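Local coordinates for protein PelA (Pseudomonas aeruginosa, PDB 5TCB) that probably hydrolyses glycosidic bonds through the glycoside hydrolase domain described here, one part of a longer protein that probably also has deacetylase activity, at residues 214-217 with 218-222. Numbering follows the deposited sequence.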
ATOM      1  N   ARG A 214      18.084  -4.778   1.925  1.00 34.02           N
ATOM      2  CA  ARG A 214      18.086  -5.070   0.495  1.00 32.84           C
ATOM      3  C   ARG A 214      18.419  -6.534   0.236  1.00 35.81           C
ATOM      4  O   ARG A 214      17.855  -7.152  -0.675  1.00 39.40           O
ATOM      5  CB  ARG A 214      19.067  -4.147  -0.233  1.00 42.72           C
ATOM      6  CG  ARG A 214      18.471  -2.781  -0.589  1.00 51.75           C
ATOM      7  CD  ARG A 214      19.358  -1.988  -1.558  1.00 58.20           C
ATOM      8  NE  ARG A 214      20.685  -1.736  -1.008  1.00 63.94           N
ATOM      9  CZ  ARG A 214      20.990  -0.723  -0.200  1.00 73.88           C
ATOM     10  NH1 ARG A 214      20.060   0.148   0.169  1.00 69.24           N
ATOM     11  NH2 ARG A 214      22.234  -0.582   0.244  1.00 82.27           N
ATOM     12  N   ASP A 215      19.319  -7.111   1.033  1.00 37.87           N
ATOM     13  CA  ASP A 215      19.645  -8.526   0.865  1.00 38.84           C
ATOM     14  C   ASP A 215      18.410  -9.399   1.068  1.00 35.47           C
ATOM     15  O   ASP A 215      18.191 -10.363   0.324  1.00 40.69           O
ATOM     16  CB  ASP A 215      20.748  -8.942   1.842  1.00 38.63           C
ATOM     17  CG  ASP A 215      22.109  -8.338   1.499  1.00 49.57           C
ATOM     18  OD1 ASP A 215      22.270  -7.811   0.376  1.00 47.16           O
ATOM     19  OD2 ASP A 215      23.031  -8.415   2.347  1.00 54.00           O
ATOM     20  N   TRP A 216      17.591  -9.079   2.075  1.00 34.24           N
ATOM     21  CA  TRP A 216      16.395  -9.879   2.342  1.00 30.56           C
ATOM     22  C   TRP A 216      15.355  -9.706   1.242  1.00 32.47           C
ATOM     23  O   TRP A 216      14.676 -10.668   0.857  1.00 33.14           O
ATOM     24  CB  TRP A 216      15.797  -9.503   3.693  1.00 34.10           C
ATOM     25  CG  TRP A 216      14.579 -10.332   4.056  1.00 40.76           C
ATOM     26  CD1 TRP A 216      14.573 -11.538   4.701  1.00 56.24           C
ATOM     27  CD2 TRP A 216      13.200 -10.015   3.793  1.00 28.42           C
ATOM     28  NE1 TRP A 216      13.287 -11.988   4.855  1.00 54.12           N
ATOM     29  CE2 TRP A 216      12.424 -11.074   4.307  1.00 39.76           C
ATOM     30  CE3 TRP A 216      12.552  -8.948   3.171  1.00 33.42           C
ATOM     31  CZ2 TRP A 216      11.039 -11.098   4.219  1.00 42.23           C
ATOM     32  CZ3 TRP A 216      11.167  -8.969   3.089  1.00 37.42           C
ATOM     33  CH2 TRP A 216      10.427 -10.038   3.613  1.00 43.24           C
ATOM     34  N   LEU A 217      15.195  -8.480   0.744  1.00 29.89           N
ATOM     35  CA  LEU A 217      14.235  -8.241  -0.324  1.00 27.69           C
ATOM     36  C   LEU A 217      14.623  -8.950  -1.611  1.00 31.37           C
ATOM     37  O   LEU A 217      13.745  -9.387  -2.357  1.00 32.45           O
ATOM     38  CB  LEU A 217      14.124  -6.747  -0.585  1.00 30.93           C
ATOM     39  CG  LEU A 217      13.346  -5.983   0.473  1.00 26.81           C
ATOM     40  CD1 LEU A 217      13.616  -4.501   0.310  1.00 35.62           C
ATOM     41  CD2 LEU A 217      11.850  -6.258   0.358  1.00 29.75           C
ATOM     42  N   LYS A 218      15.926  -9.071  -1.881  1.00 38.51           N
ATOM     43  CA  LYS A 218      16.384  -9.514  -3.195  1.00 37.02           C
ATOM     44  C   LYS A 218      15.691 -10.799  -3.633  1.00 37.32           C
ATOM     45  O   LYS A 218      15.212 -10.903  -4.767  1.00 36.92           O
ATOM     46  CB  LYS A 218      17.903  -9.710  -3.189  1.00 41.87           C
ATOM     47  CG  LYS A 218      18.441 -10.113  -4.556  1.00 47.00           C
ATOM     48  CD  LYS A 218      19.918  -9.818  -4.703  1.00 50.60           C
ATOM     49  CE  LYS A 218      20.350  -9.910  -6.160  1.00 57.63           C
ATOM     50  NZ  LYS A 218      19.917 -11.182  -6.803  1.00 54.63           N
ATOM     51  N   GLY A 219      15.656 -11.806  -2.760  1.00 33.28           N
ATOM     52  CA  GLY A 219      15.077 -13.077  -3.153  1.00 34.08           C
ATOM     53  C   GLY A 219      13.621 -12.951  -3.545  1.00 34.49           C
ATOM     54  O   GLY A 219      13.173 -13.564  -4.520  1.00 35.93           O
ATOM     55  N   HIS A 220      12.864 -12.160  -2.785  1.00 32.32           N
ATOM     56  CA  HIS A 220      11.446 -11.979  -3.077  1.00 28.07           C
ATOM     57  C   HIS A 220      11.260 -11.160  -4.343  1.00 31.32           C
ATOM     58  O   HIS A 220      10.405 -11.475  -5.178  1.00 30.94           O
ATOM     59  CB  HIS A 220      10.750 -11.307  -1.894  1.00 26.79           C
ATOM     60  CG  HIS A 220      10.707 -12.165  -0.670  1.00 29.29           C
ATOM     61  ND1 HIS A 220       9.943 -13.309  -0.601  1.00 29.22           N
ATOM     62  CD2 HIS A 220      11.330 -12.051   0.527  1.00 35.16           C
ATOM     63  CE1 HIS A 220      10.101 -13.869   0.587  1.00 34.01           C
ATOM     64  NE2 HIS A 220      10.935 -13.123   1.292  1.00 39.89           N
ATOM     65  N   LEU A 221      12.070 -10.124  -4.518  1.00 28.74           N
ATOM     66  CA  LEU A 221      11.901  -9.281  -5.691  1.00 31.67           C
ATOM     67  C   LEU A 221      12.367 -10.001  -6.942  1.00 35.17           C
ATOM     68  O   LEU A 221      11.736  -9.873  -7.995  1.00 35.51           O
ATOM     69  CB  LEU A 221      12.637  -7.961  -5.499  1.00 28.94           C
ATOM     70  CG  LEU A 221      12.011  -7.076  -4.414  1.00 29.17           C
ATOM     71  CD1 LEU A 221      12.746  -5.764  -4.348  1.00 30.77           C
ATOM     72  CD2 LEU A 221      10.514  -6.799  -4.641  1.00 30.35           C
ATOM     73  N   ASP A 222      13.446 -10.790  -6.840  1.00 35.43           N
ATOM     74  CA  ASP A 222      13.861 -11.614  -7.970  1.00 36.31           C
ATOM     75  C   ASP A 222      12.726 -12.524  -8.423  1.00 39.17           C
ATOM     76  O   ASP A 222      12.500 -12.704  -9.626  1.00 39.85           O
ATOM     77  CB  ASP A 222      15.089 -12.452  -7.602  1.00 46.02           C
ATOM     78  CG  ASP A 222      16.385 -11.659  -7.647  1.00 52.10           C
ATOM     79  OD1 ASP A 222      16.380 -10.493  -8.099  1.00 45.16           O
ATOM     80  OD2 ASP A 222      17.425 -12.220  -7.246  1.00 56.73           O
TER
HETATM   81  O   HOH W   1      17.164 -12.667  -0.593  1.00 41.18           O
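Trp216 and His220, one helical turn apart, meet ring against ring. His220 CD2 and NE2 lie over one face of the indole, toward the rim of the six-membered ring; the closest atoms are Trp216 CZ2 and His220 NE2, 3.6 Å apart. The planes are inclined at 53°, with the ring centres 4.7 Å apart. Trp216 reaches its neighbour because CG lies anti to the backbone N (chi1 -178°), which swings the indole along the helix although its CB starts out away from the following turn. Beyond this pair, Phe177 stacks on the imidazole.

The same four-residue spacing brings Leu217 CB within 4.1 Å of Leu221 CD1, on the buried side, where both leucines also rest on Val192. Their backbones are joined by a nearly straight bond from Leu221 N to Leu217 O, 2.8 Å long. One turn earlier the bond from Lys218 N to Arg214 O is more bent, 136° at the hydrogen. Between Gly219 N and Asp215 O, 4.2 Å apart, a water takes the place of the direct i to i+4 bond, donating to Asp215 O and accepting from Gly219 N.

On the outer side Lys218 curls at its last torsion to form a salt bridge, NZ to Asp222 OD2 2.7 Å, on the syn lone pair; Arg225 pairs with the other carboxylate oxygen. The i to i+4 spacing is that of an alpha-helix, and leucines inward with charges outward make helix 211-226 amphipathic; it follows strand 187-192 in the beta/alpha (TIM-type) barrel of this GH114-family domain and packs on that strand.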